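PDB 6AN0: histidinol dehydrogenase from Elizabethkingia anophelis NUHP1, which probably catalyses two successive NAD-dependent oxidations that turn L-histidinol, by way of L-histidinaldehyde, into L-histidine, the last step of histidine biosynthesis. Local coordinates for residues A[25-29]-A[376-380]; A[241-247]-A[270-276]; A[264-268]-A[298-304]. All blocks are in the same frame, centred on the assembly; numbering follows the deposited sequence.

How the contacts relate
All three contacts lie in the domain built on the six-stranded parallel sheet. Contact 2 is the centre of the group: it pairs neighbouring strands 242-247 and 271-276. Contact 1, its centre about 13 Å from that of contact 2, brings two loops to the start of these strands, where R26 and probably N376 bind E242. Contact 3, centred about 15 Å from contact 2 and 18 Å from contact 1, uses the turn between helix 253-264 and strand 271-276. Along the chain, contact 1 spans the other two, whose segments alternate. S241 of contact 2 packs on H266 of contact 3, so sheet and zinc site adjoin; contacts 1 and 3 both also touch the second subunit.

Contact 1. Residues A[25-29]-A[376-380]; sequences QRPVQ and NGYAR. With EDO (1,2-ethanediol), chain G.
The R26 guanidinium lies with one face on the peptide that links N376 to G377: the G377 N sits 3.1 Å above its plane and the N376 C 3.6 Å above it, both displaced toward the rim. A 1,2-ethanediol, probably from the crystallisation liquor, lies over one face of the Y378 ring, its C1 3.6 Å from Y378 CE1, and sets its O2 at the edge of the R380 guanidinium, near the plane, accepting from R380 NH1 at 3.0 Å. This surface contact brings two loops together at the start of strands 242-247 and 271-276, in the parallel sheet of a Rossmann-like domain. Both R26 NH2 and G377 N are donors, so the two lie over each other in van der Waals contact, without a hydrogen bond. R26 is held instead by a salt bridge from NH2 to E242 and a hydrogen bond from NH1 to the Y327 carbonyl, with the Y327 ring in cation-pi contact. E242 probably also accepts from N376 N, in which case one carboxylate joins both loops to the sheet.

A bend at chi2 (71°) folds the R26 chain past the N376 amide, whose OD1 lies 3.3 Å from R26 CG. On the other side of that amide, Q29 NE2 approaches N376 ND2 at 3.0 Å; as modelled both are donors, so the pairing is doubtful. The second loop turns through G377 at a positive phi of 90°, which suits glycine, and enters a short 3-10 segment in which R380 N bonds to G377 O. R380 runs back toward R26, and the like charges are probably eased by the E242 carboxylate and by backbone carbonyls, L326 O being the partner of R380 NH2. R26 NH1 lies 4.0 Å from R380 NH2.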
loop_
_atom_site.group_PDB
_atom_site.type_symbol
_atom_site.label_atom_id
_atom_site.label_comp_id
_atom_site.label_asym_id
_atom_site.label_seq_id
_atom_site.Cartn_x
_atom_site.Cartn_y
_atom_site.Cartn_z
ATOM N N GLN A 25 19.433 -16.081 1.061
ATOM C CA GLN A 25 19.734 -15.024 0.102
ATOM C C GLN A 25 19.243 -15.371 -1.300
ATOM O O GLN A 25 19.504 -16.464 -1.816
ATOM C CB GLN A 25 21.240 -14.760 0.071
ATOM C CG GLN A 25 21.794 -14.267 1.385
ATOM C CD GLN A 25 21.227 -12.922 1.777
ATOM O OE1 GLN A 25 20.891 -12.102 0.919
ATOM N NE2 GLN A 25 21.108 -12.689 3.078
ATOM N N ARG A 26 18.534 -14.432 -1.922
ATOM C CA ARG A 26 18.257 -14.543 -3.339
ATOM C C ARG A 26 19.544 -14.301 -4.125
ATOM O O ARG A 26 20.525 -13.787 -3.577
ATOM C CB ARG A 26 17.182 -13.542 -3.761
ATOM C CG ARG A 26 15.753 -14.024 -3.531
ATOM C CD ARG A 26 15.411 -14.049 -2.053
ATOM N NE ARG A 26 13.978 -14.238 -1.828
ATOM C CZ ARG A 26 13.420 -14.278 -0.624
ATOM N NH1 ARG A 26 14.186 -14.151 0.454
ATOM N NH2 ARG A 26 12.105 -14.452 -0.495
ATOM N N PRO A 27 19.581 -14.698 -5.398
ATOM C CA PRO A 27 20.716 -14.310 -6.241
ATOM C C PRO A 27 20.780 -12.795 -6.366
ATOM O O PRO A 27 19.760 -12.104 -6.314
ATOM C CB PRO A 27 20.418 -14.983 -7.588
ATOM C CG PRO A 27 18.966 -15.377 -7.533
ATOM C CD PRO A 27 18.653 -15.610 -6.093
ATOM N N VAL A 28 22.006 -12.277 -6.497
ATOM C CA VAL A 28 22.187 -10.836 -6.608
ATOM C C VAL A 28 21.469 -10.336 -7.853
ATOM O O VAL A 28 21.272 -11.078 -8.824
ATOM C CB VAL A 28 23.681 -10.465 -6.646
ATOM C CG1 VAL A 28 24.362 -10.841 -5.339
ATOM C CG2 VAL A 28 24.358 -11.148 -7.811
ATOM N N GLN A 29 21.034 -9.077 -7.810
ATOM C CA GLN A 29 20.407 -8.430 -8.951
ATOM C C GLN A 29 21.363 -7.423 -9.579
ATOM O O GLN A 29 22.372 -7.039 -8.986
ATOM C CB GLN A 29 19.107 -7.731 -8.543
ATOM C CG GLN A 29 18.064 -8.688 -8.001
ATOM C CD GLN A 29 16.712 -8.033 -7.827
ATOM O OE1 GLN A 29 15.922 -7.956 -8.769
ATOM N NE2 GLN A 29 16.438 -7.556 -6.621
ATOM N N ASN A 376 11.187 -11.710 -3.604
ATOM C CA ASN A 376 12.486 -11.214 -3.136
ATOM C C ASN A 376 12.430 -10.773 -1.674
ATOM O O ASN A 376 13.190 -9.896 -1.246
ATOM C CB ASN A 376 12.989 -10.071 -4.023
ATOM C CG ASN A 376 14.486 -9.844 -3.902
ATOM O OD1 ASN A 376 15.239 -10.742 -3.527
ATOM N ND2 ASN A 376 14.921 -8.629 -4.215
ATOM N N GLY A 377 11.536 -11.381 -0.895
ATOM C CA GLY A 377 11.384 -11.045 0.503
ATOM C C GLY A 377 10.376 -9.957 0.786
ATOM O O GLY A 377 10.139 -9.645 1.961
ATOM N N TYR A 378 9.758 -9.371 -0.245
ATOM C CA TYR A 378 8.722 -8.379 0.003
ATOM C C TYR A 378 7.466 -8.974 0.618
ATOM O O TYR A 378 6.565 -8.216 0.992
ATOM C CB TYR A 378 8.389 -7.632 -1.285
ATOM C CG TYR A 378 9.461 -6.605 -1.603
ATOM C CD1 TYR A 378 9.640 -5.491 -0.786
ATOM C CD2 TYR A 378 10.310 -6.765 -2.684
ATOM C CE1 TYR A 378 10.614 -4.551 -1.054
ATOM C CE2 TYR A 378 11.310 -5.823 -2.958
ATOM C CZ TYR A 378 11.447 -4.720 -2.134
ATOM O OH TYR A 378 12.416 -3.779 -2.391
ATOM N N ALA A 379 7.378 -10.299 0.757
ATOM C CA ALA A 379 6.269 -10.836 1.536
ATOM C C ALA A 379 6.382 -10.454 3.012
ATOM O O ALA A 379 5.399 -10.610 3.749
ATOM C CB ALA A 379 6.184 -12.361 1.378
ATOM N N ARG A 380 7.533 -9.915 3.448
ATOM C CA ARG A 380 7.640 -9.398 4.809
ATOM C C ARG A 380 6.793 -8.155 5.036
ATOM O O ARG A 380 6.476 -7.846 6.192
ATOM C CB ARG A 380 9.098 -9.045 5.148
ATOM C CG ARG A 380 10.014 -10.245 5.077
ATOM C CD ARG A 380 11.476 -9.887 5.366
ATOM N NE ARG A 380 12.332 -11.049 5.103
ATOM C CZ ARG A 380 13.258 -11.102 4.150
ATOM N NH1 ARG A 380 13.466 -10.047 3.377
ATOM N NH2 ARG A 380 13.985 -12.209 3.975
HETATM C C1 EDO G . 12.784 -6.225 1.326
HETATM O O1 EDO G . 13.173 -7.379 0.573
HETATM C C2 EDO G . 11.758 -6.623 2.385
HETATM O O2 EDO G . 12.448 -7.227 3.487
#

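Contact 2. Residues A[241-247]-A[270-276]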
loop_
_atom_site.group_PDB
_atom_site.type_symbol
_atom_site.label_atom_id
_atom_site.label_comp_id
_atom_site.label_asym_id
_atom_site.label_seq_id
_atom_site.Cartn_x
_atom_site.Cartn_y
_atom_site.Cartn_z
ATOM N N SER A 241 10.581 -14.372 -9.704
ATOM C CA SER A 241 9.657 -15.235 -8.982
ATOM C C SER A 241 10.401 -16.369 -8.285
ATOM O O SER A 241 11.564 -16.664 -8.579
ATOM C CB SER A 241 8.595 -15.791 -9.923
ATOM O OG SER A 241 9.198 -16.389 -11.050
ATOM N N GLU A 242 9.710 -17.009 -7.345
ATOM C CA GLU A 242 10.368 -17.960 -6.456
ATOM C C GLU A 242 9.326 -18.874 -5.816
ATOM O O GLU A 242 8.148 -18.519 -5.699
ATOM C CB GLU A 242 11.168 -17.213 -5.379
ATOM C CG GLU A 242 10.241 -16.328 -4.574
ATOM C CD GLU A 242 10.920 -15.306 -3.695
ATOM O OE1 GLU A 242 10.354 -15.045 -2.611
ATOM O OE2 GLU A 242 11.973 -14.737 -4.090
ATOM N N VAL A 243 9.763 -20.062 -5.413
ATOM C CA VAL A 243 8.925 -20.957 -4.619
ATOM C C VAL A 243 9.779 -21.583 -3.525
ATOM O O VAL A 243 10.970 -21.852 -3.706
ATOM C CB VAL A 243 8.235 -22.060 -5.476
ATOM C CG1 VAL A 243 9.261 -23.048 -6.053
ATOM C CG2 VAL A 243 7.183 -22.820 -4.655
ATOM N N LEU A 244 9.154 -21.826 -2.378
ATOM C CA LEU A 244 9.737 -22.650 -1.333
ATOM C C LEU A 244 8.756 -23.774 -1.047
ATOM O O LEU A 244 7.558 -23.521 -0.878
ATOM C CB LEU A 244 10.032 -21.828 -0.072
ATOM C CG LEU A 244 10.778 -22.500 1.088
ATOM C CD1 LEU A 244 11.583 -21.456 1.853
ATOM C CD2 LEU A 244 9.810 -23.233 2.043
ATOM N N VAL A 245 9.255 -25.007 -1.048
ATOM C CA VAL A 245 8.461 -26.200 -0.776
ATOM C C VAL A 245 8.953 -26.819 0.522
ATOM O O VAL A 245 10.163 -26.945 0.737
ATOM C CB VAL A 245 8.566 -27.223 -1.927
ATOM C CG1 VAL A 245 7.702 -28.467 -1.636
ATOM C CG2 VAL A 245 8.202 -26.575 -3.255
ATOM N N ILE A 246 8.013 -27.232 1.372
ATOM C CA ILE A 246 8.299 -28.026 2.566
ATOM C C ILE A 246 7.706 -29.417 2.359
ATOM O O ILE A 246 6.501 -29.554 2.101
ATOM C CB ILE A 246 7.726 -27.375 3.834
ATOM C CG1 ILE A 246 8.328 -25.975 4.032
ATOM C CG2 ILE A 246 7.983 -28.265 5.049
ATOM C CD1 ILE A 246 7.825 -25.265 5.314
ATOM N N ALA A 247 8.539 -30.450 2.488
ATOM C CA ALA A 247 8.132 -31.818 2.170
ATOM C C ALA A 247 8.517 -32.777 3.290
ATOM O O ALA A 247 9.670 -32.786 3.727
ATOM C CB ALA A 247 8.779 -32.276 0.853
ATOM N N SER A 270 14.915 -16.781 -11.514
ATOM C CA SER A 270 14.045 -17.414 -10.533
ATOM C C SER A 270 14.873 -18.207 -9.529
ATOM O O SER A 270 16.019 -18.576 -9.789
ATOM C CB SER A 270 13.052 -18.356 -11.210
ATOM O OG SER A 270 12.110 -17.652 -11.989
ATOM N N GLN A 271 14.273 -18.489 -8.379
ATOM C CA GLN A 271 14.933 -19.284 -7.357
ATOM C C GLN A 271 13.931 -20.248 -6.747
ATOM O O GLN A 271 12.777 -19.877 -6.494
ATOM C CB GLN A 271 15.535 -18.411 -6.245
ATOM C CG GLN A 271 16.316 -19.221 -5.205
ATOM C CD GLN A 271 16.951 -18.360 -4.132
ATOM O OE1 GLN A 271 16.271 -17.587 -3.467
ATOM N NE2 GLN A 271 18.274 -18.484 -3.966
ATOM N N VAL A 272 14.367 -21.478 -6.498
ATOM C CA VAL A 272 13.524 -22.424 -5.777
ATOM C C VAL A 272 14.280 -22.939 -4.558
ATOM O O VAL A 272 15.508 -23.087 -4.567
ATOM C CB VAL A 272 13.031 -23.592 -6.668
ATOM C CG1 VAL A 272 12.491 -23.069 -8.005
ATOM C CG2 VAL A 272 14.132 -24.627 -6.893
ATOM N N ILE A 273 13.525 -23.201 -3.491
ATOM C CA ILE A 273 14.057 -23.710 -2.236
ATOM C C ILE A 273 13.243 -24.935 -1.865
ATOM O O ILE A 273 12.011 -24.859 -1.808
ATOM C CB ILE A 273 13.973 -22.662 -1.107
ATOM C CG1 ILE A 273 14.663 -21.358 -1.522
ATOM C CG2 ILE A 273 14.589 -23.220 0.175
ATOM C CD1 ILE A 273 16.155 -21.464 -1.581
ATOM N N LEU A 274 13.920 -26.060 -1.632
ATOM C CA LEU A 274 13.275 -27.280 -1.147
ATOM C C LEU A 274 13.777 -27.584 0.262
ATOM O O LEU A 274 14.979 -27.782 0.470
ATOM C CB LEU A 274 13.556 -28.459 -2.087
ATOM C CG LEU A 274 13.125 -29.861 -1.626
ATOM C CD1 LEU A 274 11.618 -29.930 -1.391
ATOM C CD2 LEU A 274 13.555 -30.923 -2.637
ATOM N N LEU A 275 12.858 -27.606 1.227
ATOM C CA LEU A 275 13.140 -28.005 2.601
ATOM C C LEU A 275 12.504 -29.367 2.829
ATOM O O LEU A 275 11.316 -29.541 2.541
ATOM C CB LEU A 275 12.571 -26.993 3.606
ATOM C CG LEU A 275 12.928 -25.513 3.440
ATOM C CD1 LEU A 275 12.290 -24.709 4.568
ATOM C CD2 LEU A 275 14.434 -25.320 3.430
ATOM N N THR A 276 13.285 -30.338 3.306
ATOM C CA THR A 276 12.736 -31.660 3.594
ATOM C C THR A 276 13.080 -32.056 5.022
ATOM O O THR A 276 14.069 -31.581 5.590
ATOM C CB THR A 276 13.255 -32.751 2.623
ATOM O OG1 THR A 276 14.636 -33.020 2.886
ATOM C CG2 THR A 276 13.105 -32.327 1.177
#
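Strands 242-247 and 271-276 run parallel, 10° apart and 4.7 Å at the closest approach of their axes, with E242 beside Q271 and each later residue in step as far as A247 and T276. Hydrogen bonds alternate in direction: Q271 N gives to S241 O, V243 N to Q271 O, I273 N to V243 O, and so on to A247 N and L275 O. The bond from L275 N to V245 O is short and nearly straight, 2.8 Å with 174° at the hydrogen, whereas that from Q271 N to S241 O is longer, at 3.3 Å. The intervening residues L244 and I246 bond on their other edge to strand 331-335, which places strand 242-247 inside the sheet.

With helix 253-264 between them, the strands form a beta-alpha-beta unit, the building block of Rossmann-like folds. That helix covers the face carrying V243, V245, V272 and L274: V272 meets L260 and L274 meets V256. On this face V243 CG1, set between its backbone N and carbonyl carbon (chi1 67°), meets V272 CG1 at 3.8 Å, and L274 swings its CD1 back over the neighbouring strand to within 4.1 Å of V245 CB. The other face carries L244, I246, I273 and L275, with E242 and Q271 at its start. Here the L275 CD1 methyl reaches both L244 CD2, at 3.8 Å, and I246 CG1, at 4.2 Å, while L244 CD1 rests against I273 CG2.

Polar side chains gather at the start of the strands. The buried E242 accepts from the backbone N of E330, a predicted proton acceptor, on its OE1, and Q271 OE1 is bound by the Y327 hydroxyl. S241, a predicted substrate-binding residue, directs OG to Q263 OE1; S270 OG lies 3.3 Å from S241 OG, at most a weak hydrogen bond.

Contact 3. Residues A[264-268]-A[298-304]; sequences AEHGA and RKSIASQ. With ZN (zinc ion), chain B.
A type I turn from A264 to G267, at the end of helix 253-264, carries the zinc ligand H266 and packs against the start of helix 299-307, chiefly through R298. The R298 guanidinium meets the turn side-on: NE and NH2 both donate to the E265 carbonyl O, each at 2.7 Å, and this oxygen lies close to the guanidinium plane. The NH2 bond runs almost straight out from the carbonyl, whereas NE comes in tilted from its plane. A bend at chi3 (64°) turns the end of R298 toward the oxygen.

Farther along, one side of the helix packs against the turn and the residue after it. I301 CG2 lies 3.5 Å from G267 C, A302 CB touches A264 CB at 3.8 Å, and the A268 methyl meets both Q304 CB and the amide end, with Q304 OE1 3.5 Å from A268 CB. The E265 side chain crosses R298 at about a right angle, without a direct salt bridge; a water links E265 OE1 to R298 N, which precedes the helix. The same carboxylate reaches the second subunit, where OE2 bonds to ND1 of H423 and OE1 to the backbone N of A422.

H423 of that subunit binds zinc through NE2, so E265 is a second-shell residue that probably orients it and may strengthen it as a donor. H266 NE2 binds the metal at 2.1 Å; D364 and two waters complete five ligands. A zinc site assembled from both subunits at the dimer interface is characteristic of histidinol dehydrogenases.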
loop_
_atom_site.group_PDB
_atom_site.type_symbol
_atom_site.label_atom_id
_atom_site.label_comp_id
_atom_site.label_asym_id
_atom_site.label_seq_id
_atom_site.Cartn_x
_atom_site.Cartn_y
_atom_site.Cartn_z
ATOM N N ALA A 264 11.035 -22.907 -11.848
ATOM C CA ALA A 264 12.358 -22.651 -12.430
ATOM C C ALA A 264 12.273 -22.240 -13.891
ATOM O O ALA A 264 13.088 -21.433 -14.353
ATOM C CB ALA A 264 13.254 -23.883 -12.313
ATOM N N GLU A 265 11.303 -22.775 -14.639
ATOM C CA GLU A 265 11.221 -22.465 -16.060
ATOM C C GLU A 265 10.756 -21.039 -16.334
ATOM O O GLU A 265 10.761 -20.624 -17.501
ATOM C CB GLU A 265 10.290 -23.459 -16.764
ATOM C CG GLU A 265 8.822 -23.066 -16.662
ATOM C CD GLU A 265 7.899 -23.986 -17.449
ATOM O OE1 GLU A 265 8.388 -24.745 -18.309
ATOM O OE2 GLU A 265 6.670 -23.944 -17.202
ATOM N N HIS A 266 10.360 -20.281 -15.305
ATOM C CA HIS A 266 9.907 -18.908 -15.533
ATOM C C HIS A 266 11.025 -18.017 -16.058
ATOM O O HIS A 266 10.793 -17.171 -16.928
ATOM C CB HIS A 266 9.342 -18.307 -14.247
ATOM C CG HIS A 266 7.854 -18.379 -14.158
ATOM N ND1 HIS A 266 7.024 -17.762 -15.070
ATOM C CD2 HIS A 266 7.045 -18.996 -13.264
ATOM C CE1 HIS A 266 5.765 -17.993 -14.740
ATOM N NE2 HIS A 266 5.750 -18.738 -13.647
ATOM N N GLY A 267 12.231 -18.171 -15.524
ATOM C CA GLY A 267 13.319 -17.280 -15.849
ATOM C C GLY A 267 14.615 -17.699 -15.195
ATOM O O GLY A 267 14.609 -18.384 -14.165
ATOM N N ALA A 268 15.735 -17.295 -15.802
ATOM C CA ALA A 268 17.047 -17.657 -15.285
ATOM C C ALA A 268 17.307 -17.077 -13.902
ATOM O O ALA A 268 18.146 -17.616 -13.174
ATOM C CB ALA A 268 18.134 -17.192 -16.260
ATOM N N ARG A 298 12.109 -25.575 -22.122
ATOM C CA ARG A 298 12.835 -24.487 -21.478
ATOM C C ARG A 298 13.900 -24.989 -20.511
ATOM O O ARG A 298 14.168 -24.326 -19.498
ATOM C CB ARG A 298 11.853 -23.566 -20.752
ATOM C CG ARG A 298 10.834 -22.919 -21.685
ATOM C CD ARG A 298 9.703 -22.269 -20.922
ATOM N NE ARG A 298 10.149 -21.162 -20.080
ATOM C CZ ARG A 298 10.221 -19.900 -20.492
ATOM N NH1 ARG A 298 9.898 -19.590 -21.743
ATOM N NH2 ARG A 298 10.628 -18.948 -19.656
ATOM N N LYS A 299 14.516 -26.142 -20.795
ATOM C CA LYS A 299 15.431 -26.737 -19.825
ATOM C C LYS A 299 16.637 -25.843 -19.574
ATOM O O LYS A 299 17.180 -25.836 -18.463
ATOM C CB LYS A 299 15.881 -28.123 -20.297
ATOM C CG LYS A 299 16.724 -28.110 -21.564
ATOM C CD LYS A 299 17.173 -29.510 -21.958
ATOM C CE LYS A 299 16.007 -30.350 -22.464
ATOM N NZ LYS A 299 16.475 -31.695 -22.898
ATOM N N SER A 300 17.058 -25.077 -20.583
ATOM C CA SER A 300 18.191 -24.172 -20.406
ATOM C C SER A 300 17.873 -23.100 -19.367
ATOM O O SER A 300 18.671 -22.831 -18.458
ATOM C CB SER A 300 18.566 -23.539 -21.750
ATOM O OG SER A 300 19.579 -22.553 -21.600
ATOM N N ILE A 301 16.693 -22.495 -19.467
ATOM C CA ILE A 301 16.311 -21.484 -18.492
ATOM C C ILE A 301 16.178 -22.095 -17.097
ATOM O O ILE A 301 16.663 -21.527 -16.110
ATOM C CB ILE A 301 15.016 -20.791 -18.950
ATOM C CG1 ILE A 301 15.267 -19.975 -20.221
ATOM C CG2 ILE A 301 14.435 -19.956 -17.828
ATOM C CD1 ILE A 301 14.002 -19.582 -20.937
ATOM N N ALA A 302 15.523 -23.257 -16.985
ATOM C CA ALA A 302 15.338 -23.855 -15.661
ATOM C C ALA A 302 16.672 -24.254 -15.045
ATOM O O ALA A 302 16.869 -24.115 -13.832
ATOM C CB ALA A 302 14.411 -25.072 -15.736
ATOM N N SER A 303 17.596 -24.760 -15.870
ATOM C CA SER A 303 18.914 -25.152 -15.376
ATOM C C SER A 303 19.668 -23.958 -14.798
ATOM O O SER A 303 20.339 -24.077 -13.763
ATOM C CB SER A 303 19.727 -25.800 -16.499
ATOM O OG SER A 303 19.103 -26.979 -16.977
ATOM N N GLN A 304 19.586 -22.796 -15.459
ATOM C CA GLN A 304 20.226 -21.600 -14.916
ATOM C C GLN A 304 19.626 -21.209 -13.565
ATOM O O GLN A 304 20.352 -20.809 -12.648
ATOM C CB GLN A 304 20.112 -20.441 -15.901
ATOM C CG GLN A 304 20.801 -20.698 -17.239
ATOM C CD GLN A 304 20.507 -19.611 -18.249
ATOM O OE1 GLN A 304 20.902 -18.456 -18.070
ATOM N NE2 GLN A 304 19.797 -19.971 -19.314
HETATM ZN ZN ZN B . 4.080 -19.594 -12.745
HETATM O O HOH W 1 9.549 -25.803 -20.836
HETATM O O HOH W 2 5.292 -20.477 -11.363
HETATM O O HOH W 3 3.987 -18.052 -11.141
#